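Local structure of immunity protein (4Q7O) at residues B[34-37]-B[38-41]; B[125-128]-B[129-133]. The protein is a contact-dependent growth-inhibition (CDI) immunity protein that probably protects its own cell by neutralising the cognate CDI toxin. All coordinates share one frame; numbering follows the deposited sequence.

Interaction 1 of 2, residues B[34-37]-B[38-41]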
# COMPACT_ATOMS: atom_id res chain seq x y z
N PHE B 34 -7.42 11.92 3.85
CA PHE B 34 -7.89 12.97 2.95
C PHE B 34 -9.37 13.29 3.13
O PHE B 34 -9.78 14.46 3.06
CB PHE B 34 -7.59 12.57 1.51
CG PHE B 34 -7.93 13.61 0.51
CD1 PHE B 34 -7.09 14.69 0.30
CD2 PHE B 34 -9.08 13.50 -0.26
CE1 PHE B 34 -7.40 15.66 -0.64
CE2 PHE B 34 -9.40 14.46 -1.20
CZ PHE B 34 -8.56 15.54 -1.39
N GLU B 35 -10.18 12.27 3.36
CA GLU B 35 -11.61 12.46 3.53
C GLU B 35 -11.96 12.68 5.00
O GLU B 35 -11.13 12.44 5.88
CB GLU B 35 -12.37 11.24 3.00
CG GLU B 35 -12.02 10.87 1.56
CD GLU B 35 -12.57 11.83 0.52
OE1 GLU B 35 -13.55 12.56 0.81
OE2 GLU B 35 -12.04 11.84 -0.61
N THR B 36 -13.17 13.14 5.26
CA THR B 36 -13.62 13.32 6.64
C THR B 36 -13.84 11.97 7.30
O THR B 36 -13.96 10.94 6.62
CB THR B 36 -14.93 14.12 6.72
OG1 THR B 36 -15.99 13.34 6.15
CG2 THR B 36 -14.81 15.46 5.99
N LYS B 37 -13.91 11.95 8.63
CA LYS B 37 -14.16 10.70 9.34
C LYS B 37 -15.56 10.19 9.03
O LYS B 37 -15.78 8.99 8.95
CB LYS B 37 -13.93 10.86 10.85
CG LYS B 37 -12.46 11.04 11.20
CD LYS B 37 -12.23 11.10 12.70
CE LYS B 37 -10.75 11.32 13.00
NZ LYS B 37 -10.25 12.61 12.44
N ASP B 38 -16.51 11.11 8.83
CA ASP B 38 -17.86 10.71 8.46
C ASP B 38 -17.87 9.99 7.11
O ASP B 38 -18.58 8.99 6.93
CB ASP B 38 -18.81 11.91 8.42
CG ASP B 38 -19.20 12.41 9.80
OD1 ASP B 38 -18.97 11.68 10.79
OD2 ASP B 38 -19.75 13.52 9.88
N THR B 39 -17.08 10.48 6.16
CA THR B 39 -16.93 9.79 4.88
C THR B 39 -16.32 8.39 5.05
O THR B 39 -16.79 7.42 4.44
CB THR B 39 -16.09 10.62 3.91
OG1 THR B 39 -16.83 11.81 3.58
CG2 THR B 39 -15.77 9.84 2.63
N LEU B 40 -15.29 8.28 5.87
CA LEU B 40 -14.70 6.98 6.15
C LEU B 40 -15.73 6.01 6.73
O LEU B 40 -15.76 4.84 6.36
CB LEU B 40 -13.50 7.11 7.08
CG LEU B 40 -12.75 5.82 7.43
CD1 LEU B 40 -12.18 5.14 6.18
CD2 LEU B 40 -11.65 6.12 8.43
N LEU B 41 -16.57 6.49 7.64
CA LEU B 41 -17.64 5.66 8.19
C LEU B 41 -18.58 5.15 7.09
O LEU B 41 -18.98 3.99 7.11
CB LEU B 41 -18.42 6.40 9.28
CG LEU B 41 -17.69 6.52 10.62
CD1 LEU B 41 -18.52 7.34 11.58
CD2 LEU B 41 -17.43 5.15 11.19
O HOH W 1 -14.90 13.62 2.89
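Thr36 and Thr39 face each other at the start of helix 37-46, in a classic N-cap. The hydroxyl of Thr36 lies between its own backbone N and carbonyl carbon (chi1 67°), which carries OG1 over the first turn to accept from Thr39 N at 3.1 Å and 160°. The two threonine side chains cross at about a right angle, with Thr39 OG1 3.1 Å from Thr36 OG1. Main-chain bonds begin in the same turn: Leu40 N donates to Thr36 O, and Leu41 N to Lys37 O at 2.9 Å. The tight side is that of the buried leucines, where Leu40 CB and Leu41 CB and CG lie against the carbonyl oxygen of Lys37. On the flank leading from there to the water, the methyl CG2 of Thr39 rests on the aliphatic foot of Glu35, 3.7 Å from its CB. Glu35 then bends at chi2 (-73°), which lays OE1 beside this methyl, where one water can bridge it to the cap. The water donates to Glu35 OE1 at 2.7 Å, accepts from Thr36 N at 3.0 Å, and is bonded to Thr39 OG1 at 2.7 Å. Thr36 and Asp38 form the exposed side, with Asp38 CB 3.9 Å from Thr36 OG1. Glu35 and Thr36 link helix 22-34 to helix 37-46. Glu35 and Thr39 meet Val55 and Phe53 of strand 52-55, Leu40 packs on Phe118 of helix 104-121, and Leu41 faces helix 126-139. Phe34, at the other end, meets Phe95 of the second subunit.

Interaction 2 of 2, residues B[125-128]-B[129-133]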
# COMPACT_ATOMS: atom_id res chain seq x y z
N TYR B 125 -15.42 7.38 18.31
CA TYR B 125 -16.27 6.71 17.34
C TYR B 125 -16.63 5.27 17.72
O TYR B 125 -17.11 4.51 16.88
CB TYR B 125 -15.64 6.74 15.94
CG TYR B 125 -15.62 8.13 15.34
CD1 TYR B 125 -14.55 8.98 15.56
CD2 TYR B 125 -16.68 8.60 14.59
CE1 TYR B 125 -14.53 10.25 15.04
CE2 TYR B 125 -16.67 9.88 14.06
CZ TYR B 125 -15.59 10.70 14.29
OH TYR B 125 -15.56 11.97 13.78
N GLN B 126 -16.42 4.92 18.99
CA GLN B 126 -16.66 3.56 19.49
C GLN B 126 -18.04 3.01 19.12
O GLN B 126 -18.15 1.94 18.50
CB GLN B 126 -16.48 3.51 21.02
CG GLN B 126 -16.78 2.15 21.65
CD GLN B 126 -15.64 1.16 21.53
OE1 GLN B 126 -14.52 1.51 21.11
NE2 GLN B 126 -15.90 -0.09 21.91
N LYS B 127 -19.09 3.73 19.52
CA LYS B 127 -20.46 3.27 19.32
C LYS B 127 -20.79 3.03 17.84
O LYS B 127 -21.33 1.99 17.48
CB LYS B 127 -21.44 4.28 19.93
CG LYS B 127 -22.90 3.91 19.81
CD LYS B 127 -23.78 5.03 20.36
CE LYS B 127 -25.25 4.66 20.35
NZ LYS B 127 -25.72 4.23 19.01
N LYS B 128 -20.45 3.99 16.99
CA LYS B 128 -20.78 3.89 15.57
C LYS B 128 -20.03 2.76 14.89
O LYS B 128 -20.58 2.05 14.05
CB LYS B 128 -20.47 5.21 14.87
CG LYS B 128 -21.42 6.34 15.23
CD LYS B 128 -20.94 7.65 14.64
CE LYS B 128 -21.91 8.79 14.93
NZ LYS B 128 -21.46 10.06 14.29
N CYS B 129 -18.76 2.58 15.25
CA CYS B 129 -17.95 1.52 14.65
C CYS B 129 -18.39 0.14 15.11
O CYS B 129 -18.40 -0.80 14.31
CB CYS B 129 -16.47 1.74 14.96
SG CYS B 129 -15.79 3.16 14.10
N LYS B 130 -18.75 0.01 16.38
CA LYS B 130 -19.27 -1.26 16.87
C LYS B 130 -20.57 -1.64 16.17
O LYS B 130 -20.81 -2.81 15.87
CB LYS B 130 -19.46 -1.23 18.39
CG LYS B 130 -18.15 -1.34 19.14
CD LYS B 130 -17.45 -2.64 18.78
CE LYS B 130 -16.00 -2.62 19.19
NZ LYS B 130 -15.33 -3.91 18.86
N GLU B 131 -21.41 -0.65 15.90
CA GLU B 131 -22.65 -0.91 15.17
C GLU B 131 -22.36 -1.44 13.77
O GLU B 131 -23.04 -2.33 13.28
CB GLU B 131 -23.50 0.36 15.08
CG GLU B 131 -24.28 0.64 16.35
CD GLU B 131 -24.77 2.08 16.42
OE1 GLU B 131 -25.39 2.43 17.45
OE2 GLU B 131 -24.54 2.84 15.46
N ILE B 132 -21.34 -0.88 13.12
CA ILE B 132 -20.97 -1.32 11.79
C ILE B 132 -20.36 -2.72 11.82
O ILE B 132 -20.66 -3.55 10.96
CB ILE B 132 -20.03 -0.30 11.11
CG1 ILE B 132 -20.75 1.04 10.95
CG2 ILE B 132 -19.55 -0.83 9.75
CD1 ILE B 132 -19.84 2.19 10.58
N GLN B 133 -19.52 -2.99 12.82
CA GLN B 133 -19.01 -4.34 13.03
C GLN B 133 -20.12 -5.36 13.28
O GLN B 133 -20.01 -6.51 12.87
CB GLN B 133 -18.02 -4.38 14.20
CG GLN B 133 -16.63 -3.94 13.83
CD GLN B 133 -15.66 -4.06 14.99
OE1 GLN B 133 -16.03 -3.86 16.14
NE2 GLN B 133 -14.41 -4.41 14.69
O HOH W 2 -22.82 3.28 12.77
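Lys127 and Glu131, one helical turn apart on the first turns of helix 126-139, reach out and cross obliquely. Lys127 leaves with CG anti to its backbone N (chi1 -179°), runs straight as far as CE and bends only at chi4, which turns the ammonium towards Glu131. Glu131 comes to meet it with an extended chain. Lys127 NZ and Glu131 OE1 form a salt bridge modelled at 2.4 Å, implausibly short, so the exact position of the two chain ends is doubtful. The other carboxylate oxygen, Glu131 OE2, looks back to the backbone: a water donates to Glu131 OE2 at 3.2 Å and to Lys128 O at 2.9 Å. Lys128 O also accepts from Ile132 N, so this carbonyl has two donors.

Gln126 and Lys130 form a second pair. The amide nitrogen NE2 of Gln126 lies 3.7 Å from Lys130 CE, against the aliphatic part of the chain. Lys130, folded at chi2, sends NZ onward to Gln133 OE1, 2.8 Å away and in the carbonyl plane. On the inward side Cys129 sets SG 4.0 Å from Tyr125 CB, while the tyrosine ring leads away from the helix to meet the ring of Phe118. Cys129 itself packs on Phe118 and Leu119 of helix 104-121. The helix is thus amphipathic: one flank packs against helices 37-46 and 104-121 through sulfur and carbon, whereas the other carries charge whose attraction, probably screened by solvent, may add modestly to the i to i+4 backbone bonds.

In the fold
Interaction 1 spans the linker and cap that open helix 37-46; interaction 2 lies in the first turns of helix 126-139. They touch through Lys37 and Leu41: Lys37 CD lies 3.4 Å from Tyr125 CE1, and Leu41 CD2 is 3.9 Å from both Cys129 SG and Ile132 CD1. The two helices thus pack on each other through apolar atoms, and Phe118 of helix 104-121 touches both. Leu40, Leu41, Cys129 and Ile132 are the buried residues, while the charged side chains of 125-133 lie largely on the surface. Polar chemistry at 34-41 is a threonine hydroxyl cap and a water that also holds a glutamate; at 125-133 it is a lysine-glutamate pair and an amide-ammonium bond. Only interaction 1 also reaches the second subunit, through Phe34.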